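Local atomic coordinates of pyrrolidone-carboxylate peptidase (Deinococcus radiodurans R1, PDB entry 5Z48), a protein that releases the N-terminal pyroglutamyl group from peptides, generally not when proline follows, acting as a homotetrameric thiol peptidase that binds pyroglutamate in its pocket. Residues 58-63 / 154-159; 88-93 / 146-151; 125-130 / 201-206. All coordinates share one frame; numbering follows the deposited sequence. Where two conformers were deposited one is given.

Contact 1. Residues 58-63 / 154-159; sequences RLLSEQ and LHWLRE
Leu60 and Trp156 carry the packing between helices 49-63 and 145-159, two neighbours covering the same face of the central mixed sheet in this layered alpha/beta fold. The two segments run roughly parallel, with axes 11.0 Å apart and a crossing angle of -38°; the large indole spans this rather wide gap. The aromatic contact is a CH-pi one. Leu60 CB sits over one face of the six-membered ring, 3.9 Å from its centroid, while Leu60 CD1 lies farther back toward the pyrrole, 3.9 Å from Trp156 CE3. With CG anti to the backbone N (chi1 -171°), the Trp156 indole reaches across to the other helix, and Leu60 and Trp156 run antiparallel past one another. Beyond Leu60 the indole also meets backbone, its CH2 lying 4.0 Å from Ser61 N in an oblique approach. Aliphatic contact is looser: Leu60 CD2 and Leu157 CD2 are 4.4 Å apart on the buried side, where Leu157 also touches Cys167 of strand 167-172. No hydrogen bond joins the two segments. Around them, the Trp156 ring stacks with that of His160, and His155 ND1 is hydrogen-bonded to Tyr115 OH. The charged pairing stays within one helix, one turn apart, with Arg58 NE 2.9 Å from Glu62 OE1 in a salt bridge.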
loop_
_atom_site.group_PDB
_atom_site.type_symbol
_atom_site.label_atom_id
_atom_site.label_comp_id
_atom_site.label_asym_id
_atom_site.label_seq_id
_atom_site.Cartn_x
_atom_site.Cartn_y
_atom_site.Cartn_z
ATOM N N ARG B 58 -28.477 -21.837 -14.242
ATOM C CA ARG B 58 -29.467 -22.759 -13.683
ATOM C C ARG B 58 -30.124 -22.178 -12.428
ATOM O O ARG B 58 -31.345 -22.288 -12.254
ATOM C CB ARG B 58 -28.810 -24.115 -13.417
ATOM C CG ARG B 58 -29.679 -25.115 -12.709
ATOM C CD ARG B 58 -28.929 -26.419 -12.607
ATOM N NE ARG B 58 -29.835 -27.556 -12.559
ATOM N N LEU B 59 -29.334 -21.563 -11.546
ATOM C CA LEU B 59 -29.900 -20.949 -10.344
ATOM C C LEU B 59 -30.874 -19.818 -10.692
ATOM O O LEU B 59 -31.966 -19.719 -10.107
ATOM C CB LEU B 59 -28.772 -20.425 -9.440
ATOM C CG LEU B 59 -27.933 -21.468 -8.719
ATOM C CD1 LEU B 59 -26.575 -20.814 -8.287
ATOM C CD2 LEU B 59 -28.690 -22.066 -7.523
ATOM N N LEU B 60 -30.490 -18.935 -11.624
ATOM C CA LEU B 60 -31.376 -17.830 -11.991
ATOM C C LEU B 60 -32.679 -18.339 -12.596
ATOM O O LEU B 60 -33.769 -17.835 -12.285
ATOM C CB LEU B 60 -30.669 -16.904 -12.973
ATOM C CG LEU B 60 -29.489 -16.161 -12.389
ATOM C CD1 LEU B 60 -28.681 -15.472 -13.540
ATOM C CD2 LEU B 60 -29.973 -15.079 -11.395
ATOM N N SER B 61 -32.589 -19.377 -13.428
ATOM C CA SER B 61 -33.775 -19.935 -14.074
ATOM C C SER B 61 -34.660 -20.698 -13.080
ATOM O O SER B 61 -35.892 -20.562 -13.089
ATOM C CB SER B 61 -33.329 -20.861 -15.209
ATOM O OG SER B 61 -34.423 -21.215 -16.019
ATOM N N GLU B 62 -34.057 -21.562 -12.261
ATOM C CA GLU B 62 -34.835 -22.453 -11.413
ATOM C C GLU B 62 -35.357 -21.738 -10.165
ATOM O O GLU B 62 -36.449 -22.056 -9.685
ATOM C CB GLU B 62 -33.979 -23.647 -11.007
ATOM C CG GLU B 62 -33.632 -24.562 -12.178
ATOM C CD GLU B 62 -32.796 -25.760 -11.780
ATOM O OE1 GLU B 62 -32.629 -26.660 -12.627
ATOM O OE2 GLU B 62 -32.335 -25.825 -10.622
ATOM N N GLN B 63 -34.586 -20.798 -9.608
ATOM C CA GLN B 63 -35.019 -20.113 -8.391
ATOM C C GLN B 63 -35.855 -18.868 -8.642
ATOM O O GLN B 63 -36.537 -18.405 -7.712
ATOM C CB GLN B 63 -33.804 -19.677 -7.546
ATOM C CG GLN B 63 -32.927 -20.786 -7.072
ATOM C CD GLN B 63 -33.679 -21.772 -6.223
ATOM O OE1 GLN B 63 -34.488 -21.386 -5.360
ATOM N NE2 GLN B 63 -33.445 -23.054 -6.461
ATOM N N LEU B 154 -26.068 -10.144 -14.874
ATOM C CA LEU B 154 -26.787 -8.955 -15.327
ATOM C C LEU B 154 -27.272 -9.131 -16.760
ATOM O O LEU B 154 -28.398 -8.751 -17.095
ATOM C CB LEU B 154 -25.887 -7.720 -15.165
ATOM C CG LEU B 154 -25.654 -7.307 -13.719
ATOM C CD1 LEU B 154 -24.457 -6.327 -13.628
ATOM C CD2 LEU B 154 -26.914 -6.631 -13.130
ATOM N N HIS B 155 -26.435 -9.743 -17.613
ATOM C CA HIS B 155 -26.811 -9.994 -19.004
ATOM C C HIS B 155 -27.994 -10.957 -19.088
ATOM O O HIS B 155 -28.958 -10.696 -19.826
ATOM C CB HIS B 155 -25.610 -10.578 -19.749
ATOM C CG HIS B 155 -25.877 -10.833 -21.200
ATOM N ND1 HIS B 155 -26.060 -9.810 -22.104
ATOM C CD2 HIS B 155 -25.954 -11.984 -21.908
ATOM C CE1 HIS B 155 -26.261 -10.322 -23.310
ATOM N NE2 HIS B 155 -26.205 -11.640 -23.220
ATOM N N TRP B 156 -27.922 -12.079 -18.359
ATOM C CA TRP B 156 -29.004 -13.067 -18.376
ATOM C C TRP B 156 -30.314 -12.431 -17.926
ATOM O O TRP B 156 -31.356 -12.586 -18.574
ATOM C CB TRP B 156 -28.627 -14.261 -17.473
ATOM C CG TRP B 156 -29.586 -15.405 -17.604
ATOM C CD1 TRP B 156 -29.436 -16.505 -18.400
ATOM C CD2 TRP B 156 -30.855 -15.554 -16.943
ATOM N NE1 TRP B 156 -30.529 -17.332 -18.272
ATOM C CE2 TRP B 156 -31.405 -16.781 -17.376
ATOM C CE3 TRP B 156 -31.572 -14.770 -16.018
ATOM C CZ2 TRP B 156 -32.649 -17.248 -16.936
ATOM C CZ3 TRP B 156 -32.801 -15.231 -15.576
ATOM C CH2 TRP B 156 -33.336 -16.461 -16.043
ATOM N N LEU B 157 -30.266 -11.680 -16.819
ATOM C CA LEU B 157 -31.479 -11.044 -16.320
ATOM C C LEU B 157 -32.069 -10.084 -17.353
ATOM O O LEU B 157 -33.273 -10.119 -17.627
ATOM C CB LEU B 157 -31.189 -10.330 -15.010
ATOM C CG LEU B 157 -30.999 -11.253 -13.791
ATOM C CD1 LEU B 157 -30.395 -10.404 -12.657
ATOM C CD2 LEU B 157 -32.311 -11.915 -13.364
ATOM N N ARG B 158 -31.225 -9.260 -17.988
ATOM C CA ARG B 158 -31.728 -8.335 -18.997
ATOM C C ARG B 158 -32.333 -9.091 -20.178
ATOM O O ARG B 158 -33.442 -8.781 -20.635
ATOM C CB ARG B 158 -30.587 -7.410 -19.447
ATOM C CG ARG B 158 -30.961 -6.417 -20.539
ATOM C CD ARG B 158 -31.966 -5.406 -20.055
ATOM N NE ARG B 158 -31.508 -4.677 -18.874
ATOM C CZ ARG B 158 -32.263 -3.806 -18.205
ATOM N NH1 ARG B 158 -33.509 -3.567 -18.608
ATOM N NH2 ARG B 158 -31.783 -3.182 -17.129
ATOM N N GLU B 159 -31.627 -10.117 -20.664
ATOM C CA GLU B 159 -32.116 -10.845 -21.840
ATOM C C GLU B 159 -33.400 -11.616 -21.568
ATOM O O GLU B 159 -34.203 -11.796 -22.495
ATOM C CB GLU B 159 -31.041 -11.813 -22.333
ATOM C CG GLU B 159 -29.804 -11.158 -22.965
ATOM C CD GLU B 159 -30.115 -10.392 -24.236
ATOM O OE1 GLU B 159 -30.215 -11.052 -25.287
ATOM O OE2 GLU B 159 -30.233 -9.141 -24.188
#

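Contact 2. Residues 88-93 / 146-151; sequences GVMDFQ and CNFVLY. With PCA (pyroglutamic acid), chain I.
Tyr151 lays one face of its ring over Gly88, where the end of strand 80-90 passes beside helix 145-159, the helix that brings Cys146 to the pyroglutamate pocket of this C15-family cysteine peptidase. Gly88 CA stands 3.7 Å from the ring centroid, a CH-pi contact displaced toward the rim; with no side chain on Gly88, the ring comes down directly on the backbone, and CA is 3.4 Å from Tyr151 CE2. The Tyr151 hydroxyl is satisfied by Pro112 O, which holds the phenol end in place. One helical turn back, Asn147 points toward the strand, its chi1 of 175° carrying the amide away from the backbone N. Asn147 ND2 donates to Val87 O and to a water at 3.0 Å, and that water reaches Val89 O at 2.9 Å, so the amide serves one strand carbonyl directly and another through the water. Farther along, Met90 extends alongside Phe148 in an oblique Met-aromatic contact, Met90 SD being 4.1 Å from Phe148 CD2; Met90 has two conformers, so this contact is less certain. Both side chains also touch Pro49 and Ile107. In the pocket, pyroglutamate is held by Leu73 O, Asn20 and His171; Cys146, His171 and Glu83 probably form the catalytic triad. Cys146 N, at the start of helix 145-159, donates to the ligand carboxylate O at 3.0 Å, with an N-H...O angle of 162°.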
loop_
_atom_site.group_PDB
_atom_site.type_symbol
_atom_site.label_atom_id
_atom_site.label_comp_id
_atom_site.label_asym_id
_atom_site.label_seq_id
_atom_site.Cartn_x
_atom_site.Cartn_y
_atom_site.Cartn_z
ATOM N N GLY B 88 -17.406 -6.749 -19.764
ATOM C CA GLY B 88 -17.536 -7.917 -20.649
ATOM C C GLY B 88 -16.212 -8.437 -21.187
ATOM O O GLY B 88 -16.094 -8.717 -22.387
ATOM N N VAL B 89 -15.215 -8.557 -20.329
ATOM C CA VAL B 89 -13.894 -9.041 -20.725
ATOM C C VAL B 89 -13.379 -10.024 -19.673
ATOM O O VAL B 89 -13.561 -9.815 -18.464
ATOM C CB VAL B 89 -12.872 -7.894 -20.918
ATOM C CG1 VAL B 89 -11.494 -8.436 -21.293
ATOM C CG2 VAL B 89 -13.347 -6.884 -21.989
ATOM N N MET B 90 -12.715 -11.078 -20.151
ATOM C CA MET B 90 -11.980 -12.036 -19.325
ATOM C C MET B 90 -10.484 -11.805 -19.530
ATOM O O MET B 90 -9.969 -12.002 -20.639
ATOM C CB MET B 90 -12.346 -13.474 -19.696
ATOM C CG MET B 90 -13.839 -13.705 -19.625
ATOM S SD MET B 90 -14.458 -15.122 -20.518
ATOM C CE MET B 90 -13.968 -16.519 -19.514
ATOM N N ASP B 91 -9.786 -11.462 -18.447
ATOM C CA ASP B 91 -8.335 -11.284 -18.515
ATOM C C ASP B 91 -7.772 -11.709 -17.173
ATOM O O ASP B 91 -7.945 -11.002 -16.170
ATOM C CB ASP B 91 -7.943 -9.848 -18.857
ATOM C CG ASP B 91 -6.479 -9.745 -19.201
ATOM O OD1 ASP B 91 -6.092 -10.047 -20.336
ATOM O OD2 ASP B 91 -5.689 -9.346 -18.319
ATOM N N PHE B 92 -7.144 -12.889 -17.148
ATOM C CA PHE B 92 -6.809 -13.552 -15.895
ATOM C C PHE B 92 -5.346 -13.324 -15.571
ATOM O O PHE B 92 -4.474 -13.717 -16.351
ATOM C CB PHE B 92 -7.084 -15.056 -15.971
ATOM C CG PHE B 92 -8.554 -15.445 -15.993
ATOM C CD1 PHE B 92 -9.588 -14.510 -16.159
ATOM C CD2 PHE B 92 -8.888 -16.792 -15.822
ATOM C CE1 PHE B 92 -10.931 -14.912 -16.169
ATOM C CE2 PHE B 92 -10.202 -17.219 -15.832
ATOM C CZ PHE B 92 -11.246 -16.290 -15.983
ATOM N N GLN B 93 -5.082 -12.742 -14.404
ATOM C CA GLN B 93 -3.712 -12.574 -13.936
ATOM C C GLN B 93 -3.145 -13.849 -13.333
ATOM O O GLN B 93 -1.921 -14.005 -13.305
ATOM C CB GLN B 93 -3.651 -11.459 -12.900
ATOM C CG GLN B 93 -4.207 -10.149 -13.453
ATOM C CD GLN B 93 -3.270 -9.506 -14.451
ATOM O OE1 GLN B 93 -2.050 -9.497 -14.268
ATOM N NE2 GLN B 93 -3.832 -8.990 -15.532
ATOM N N CYS B 146 -15.015 -13.501 -10.573
ATOM C CA CYS B 146 -16.062 -12.702 -9.924
ATOM C C CYS B 146 -16.659 -11.688 -10.891
ATOM O O CYS B 146 -17.876 -11.562 -11.009
ATOM C CB CYS B 146 -15.495 -11.967 -8.702
ATOM S SG CYS B 146 -15.040 -13.135 -7.346
ATOM N N ASN B 147 -15.811 -10.945 -11.598
ATOM C CA ASN B 147 -16.351 -10.060 -12.619
ATOM C C ASN B 147 -17.167 -10.820 -13.651
ATOM O O ASN B 147 -18.239 -10.355 -14.079
ATOM C CB ASN B 147 -15.200 -9.353 -13.316
ATOM C CG ASN B 147 -15.689 -8.493 -14.476
ATOM O OD1 ASN B 147 -16.196 -7.376 -14.239
ATOM N ND2 ASN B 147 -15.564 -8.994 -15.693
ATOM N N PHE B 148 -16.666 -11.982 -14.087
ATOM C CA PHE B 148 -17.377 -12.779 -15.088
ATOM C C PHE B 148 -18.802 -13.074 -14.636
ATOM O O PHE B 148 -19.735 -12.910 -15.433
ATOM C CB PHE B 148 -16.608 -14.066 -15.388
ATOM C CG PHE B 148 -17.373 -15.035 -16.240
ATOM C CD1 PHE B 148 -18.232 -15.978 -15.649
ATOM C CD2 PHE B 148 -17.282 -14.950 -17.616
ATOM C CE1 PHE B 148 -18.975 -16.851 -16.442
ATOM C CE2 PHE B 148 -18.022 -15.839 -18.422
ATOM C CZ PHE B 148 -18.871 -16.766 -17.818
ATOM N N VAL B 149 -19.000 -13.508 -13.372
ATOM C CA VAL B 149 -20.360 -13.909 -12.985
ATOM C C VAL B 149 -21.252 -12.689 -12.794
ATOM O O VAL B 149 -22.476 -12.769 -13.021
ATOM C CB VAL B 149 -20.388 -14.843 -11.755
ATOM C CG1 VAL B 149 -19.732 -16.209 -12.041
ATOM C CG2 VAL B 149 -19.794 -14.202 -10.479
ATOM N N LEU B 150 -20.665 -11.537 -12.449
ATOM C CA LEU B 150 -21.438 -10.309 -12.321
ATOM C C LEU B 150 -21.986 -9.906 -13.676
ATOM O O LEU B 150 -23.194 -9.703 -13.834
ATOM C CB LEU B 150 -20.557 -9.196 -11.734
ATOM C CG LEU B 150 -21.225 -7.831 -11.622
ATOM C CD1 LEU B 150 -22.521 -7.892 -10.778
ATOM C CD2 LEU B 150 -20.264 -6.782 -11.084
ATOM N N TYR B 151 -21.103 -9.851 -14.690
ATOM C CA TYR B 151 -21.549 -9.568 -16.051
ATOM C C TYR B 151 -22.548 -10.623 -16.513
ATOM O O TYR B 151 -23.592 -10.295 -17.102
ATOM C CB TYR B 151 -20.333 -9.498 -16.990
ATOM C CG TYR B 151 -20.692 -9.153 -18.411
ATOM C CD1 TYR B 151 -21.156 -10.121 -19.304
ATOM C CD2 TYR B 151 -20.566 -7.844 -18.882
ATOM C CE1 TYR B 151 -21.527 -9.795 -20.606
ATOM C CE2 TYR B 151 -20.897 -7.495 -20.192
ATOM C CZ TYR B 151 -21.391 -8.472 -21.055
ATOM O OH TYR B 151 -21.753 -8.153 -22.348
HETATM N N PCA I . -12.351 -14.143 -5.889
HETATM C CA PCA I . -11.872 -14.239 -7.264
HETATM C CB PCA I . -12.485 -15.507 -7.882
HETATM C CG PCA I . -13.224 -16.259 -6.773
HETATM C CD PCA I . -13.141 -15.311 -5.605
HETATM O OE PCA I . -13.694 -15.555 -4.528
HETATM C C PCA I . -12.185 -12.935 -8.024
HETATM O O PCA I . -12.432 -12.906 -9.234
HETATM O OXT PCA I . -12.238 -11.836 -7.403
HETATM O O HOH W 1 -19.151 -9.383 -23.558
HETATM O O HOH W 2 -14.331 -11.597 -16.366
#

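Contact 3. Residues 125-130 / 201-206; sequences LAAWRE and VRVAAE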
loop_
_atom_site.group_PDB
_atom_site.type_symbol
_atom_site.label_atom_id
_atom_site.label_comp_id
_atom_site.label_asym_id
_atom_site.label_seq_id
_atom_site.Cartn_x
_atom_site.Cartn_y
_atom_site.Cartn_z
ATOM N N LEU B 125 -24.601 0.773 1.659
ATOM C CA LEU B 125 -23.552 1.480 2.406
ATOM C C LEU B 125 -24.092 2.076 3.688
ATOM O O LEU B 125 -23.430 2.029 4.738
ATOM C CB LEU B 125 -22.936 2.583 1.536
ATOM C CG LEU B 125 -22.096 2.101 0.338
ATOM C CD1 LEU B 125 -21.382 3.291 -0.287
ATOM C CD2 LEU B 125 -21.113 0.955 0.582
ATOM N N ALA B 126 -25.309 2.615 3.639
ATOM C CA ALA B 126 -25.886 3.239 4.825
ATOM C C ALA B 126 -26.224 2.186 5.875
ATOM O O ALA B 126 -26.028 2.398 7.077
ATOM C CB ALA B 126 -27.135 4.053 4.466
ATOM N N ALA B 127 -26.729 1.031 5.426
ATOM C CA ALA B 127 -27.021 -0.034 6.385
ATOM C C ALA B 127 -25.743 -0.552 7.041
ATOM O O ALA B 127 -25.711 -0.803 8.258
ATOM C CB ALA B 127 -27.770 -1.175 5.683
ATOM N N TRP B 128 -24.681 -0.695 6.246
ATOM C CA TRP B 128 -23.387 -1.088 6.799
ATOM C C TRP B 128 -22.913 -0.073 7.827
ATOM O O TRP B 128 -22.471 -0.446 8.913
ATOM C CB TRP B 128 -22.335 -1.196 5.686
ATOM C CG TRP B 128 -22.322 -2.490 4.904
ATOM C CD1 TRP B 128 -22.906 -3.686 5.245
ATOM C CD2 TRP B 128 -21.672 -2.703 3.651
ATOM N NE1 TRP B 128 -22.653 -4.629 4.282
ATOM C CE2 TRP B 128 -21.881 -4.053 3.299
ATOM C CE3 TRP B 128 -20.909 -1.881 2.803
ATOM C CZ2 TRP B 128 -21.389 -4.602 2.099
ATOM C CZ3 TRP B 128 -20.397 -2.443 1.634
ATOM C CH2 TRP B 128 -20.621 -3.789 1.304
ATOM N N ARG B 129 -22.975 1.224 7.498
ATOM C CA ARG B 129 -22.516 2.237 8.457
ATOM C C ARG B 129 -23.330 2.205 9.754
ATOM O O ARG B 129 -22.776 2.316 10.868
ATOM C CB ARG B 129 -22.578 3.620 7.804
ATOM C CG ARG B 129 -21.934 4.698 8.720
ATOM C CD ARG B 129 -21.488 5.952 7.972
ATOM N NE ARG B 129 -20.258 5.759 7.186
ATOM C CZ ARG B 129 -19.029 6.011 7.651
ATOM N NH1 ARG B 129 -18.878 6.433 8.884
ATOM N NH2 ARG B 129 -17.963 5.811 6.879
ATOM N N GLU B 130 -24.648 2.033 9.642
ATOM C CA GLU B 130 -25.469 1.955 10.838
ATOM C C GLU B 130 -25.085 0.750 11.693
ATOM O O GLU B 130 -25.123 0.830 12.925
ATOM C CB GLU B 130 -26.947 1.900 10.424
ATOM C CG GLU B 130 -27.947 2.209 11.559
ATOM C CD GLU B 130 -28.287 0.994 12.415
ATOM O OE1 GLU B 130 -28.115 -0.154 11.927
ATOM O OE2 GLU B 130 -28.736 1.188 13.583
ATOM N N VAL B 201 -22.311 -9.499 4.948
ATOM C CA VAL B 201 -23.140 -10.047 3.869
ATOM C C VAL B 201 -24.608 -10.046 4.289
ATOM O O VAL B 201 -25.495 -9.694 3.491
ATOM C CB VAL B 201 -22.636 -11.455 3.489
ATOM C CG1 VAL B 201 -23.516 -12.102 2.419
ATOM C CG2 VAL B 201 -21.198 -11.337 2.977
ATOM N N ARG B 202 -24.878 -10.423 5.534
ATOM C CA ARG B 202 -26.244 -10.451 6.072
ATOM C C ARG B 202 -26.870 -9.058 6.042
ATOM O O ARG B 202 -28.014 -8.883 5.600
ATOM C CB ARG B 202 -26.229 -10.977 7.506
ATOM C CG ARG B 202 -27.656 -11.048 8.087
ATOM C CD ARG B 202 -27.706 -11.503 9.524
ATOM N NE ARG B 202 -29.088 -11.503 10.027
ATOM C CZ ARG B 202 -29.553 -12.348 10.947
ATOM N NH1 ARG B 202 -28.751 -13.280 11.455
ATOM N NH2 ARG B 202 -30.827 -12.277 11.356
ATOM N N VAL B 203 -26.127 -8.048 6.499
ATOM C CA VAL B 203 -26.640 -6.677 6.514
ATOM C C VAL B 203 -26.937 -6.190 5.093
ATOM O O VAL B 203 -27.965 -5.528 4.854
ATOM C CB VAL B 203 -25.651 -5.761 7.277
ATOM C CG1 VAL B 203 -26.008 -4.263 7.167
ATOM C CG2 VAL B 203 -25.673 -6.147 8.739
ATOM N N ALA B 204 -26.073 -6.531 4.133
ATOM C CA ALA B 204 -26.343 -6.181 2.740
ATOM C C ALA B 204 -27.602 -6.860 2.250
ATOM O O ALA B 204 -28.427 -6.219 1.588
ATOM C CB ALA B 204 -25.143 -6.527 1.845
ATOM N N ALA B 205 -27.754 -8.167 2.553
ATOM C CA ALA B 205 -28.954 -8.905 2.132
ATOM C C ALA B 205 -30.218 -8.262 2.694
ATOM O O ALA B 205 -31.221 -8.088 1.977
ATOM C CB ALA B 205 -28.856 -10.352 2.595
ATOM N N GLU B 206 -30.173 -7.863 3.968
ATOM C CA GLU B 206 -31.335 -7.258 4.611
ATOM C C GLU B 206 -31.676 -5.917 3.969
ATOM O O GLU B 206 -32.862 -5.591 3.785
ATOM C CB GLU B 206 -31.059 -7.099 6.123
ATOM C CG GLU B 206 -30.858 -8.437 6.853
ATOM C CD GLU B 206 -30.381 -8.333 8.311
ATOM O OE1 GLU B 206 -29.841 -7.274 8.698
ATOM O OE2 GLU B 206 -30.549 -9.331 9.061
#
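Trp128 meets Val203 and Ala204 where helix 121-130 crosses helix 194-211, an alpha-helical pair packed on the sheet. The segment axes come within 8.9 Å and their directions differ by 132°. From CB the side chain leaves with CG anti to the carbonyl carbon (chi1 -82°), and a chi2 of -16° then turns the pyrrole side of the indole toward the partner helix. CD1 is the first ring atom to touch, 3.7 Å from Val203 CG1 in an oblique approach. NE1 comes next: it passes Ala204, 4.0 Å from its CB, and gives its N-H to Ala200 O of helix 194-211, one turn before Ala204. This bond satisfies the only polar atom of a buried ring and fixes its rotation. CZ2, on the benzene side, reaches Ala204 CB at 4.2 Å, and the indole is further covered by Val80 and Leu82 of strand 80-90, Leu170 of strand 167-172 and Ile133. Replacing the indole with the methyl of an alanine removes the bond to Ala200 O and would probably open a gap against Ala204 and Leu170. Nearer the surface, Val203 CG1 also fits against the other helix, 3.6 Å from Ala127 O and 3.9 Å from Ala127 CB. Along helix 194-211 Arg202 and Glu206 form a salt bridge: Arg202 NE donates to Glu206 OE2 at 2.8 Å, the hydrogen bond meeting the carboxylate from above its plane.

Overall arrangement
From the N terminus, the chain lays down helix 49-63, then strand 80-90, then helix 121-130, before helix 145-159 closes two loops in quick succession. Residues 146-151 return to 88-93, completing contact 2, and 154-159 return to 58-63, completing contact 1; the shorter loop lies wholly within the longer one, and both end on the same helix, with centres about 17 Å apart. Contact 3 crosses both, starting at 125-130 inside them and closing at 201-206 beyond. Contact 1 pairs two helices on one face of the sheet and contact 3 two on the other; contact 2, across the chain's centre from contact 3, joins strand to helix beside the pyroglutamate pocket.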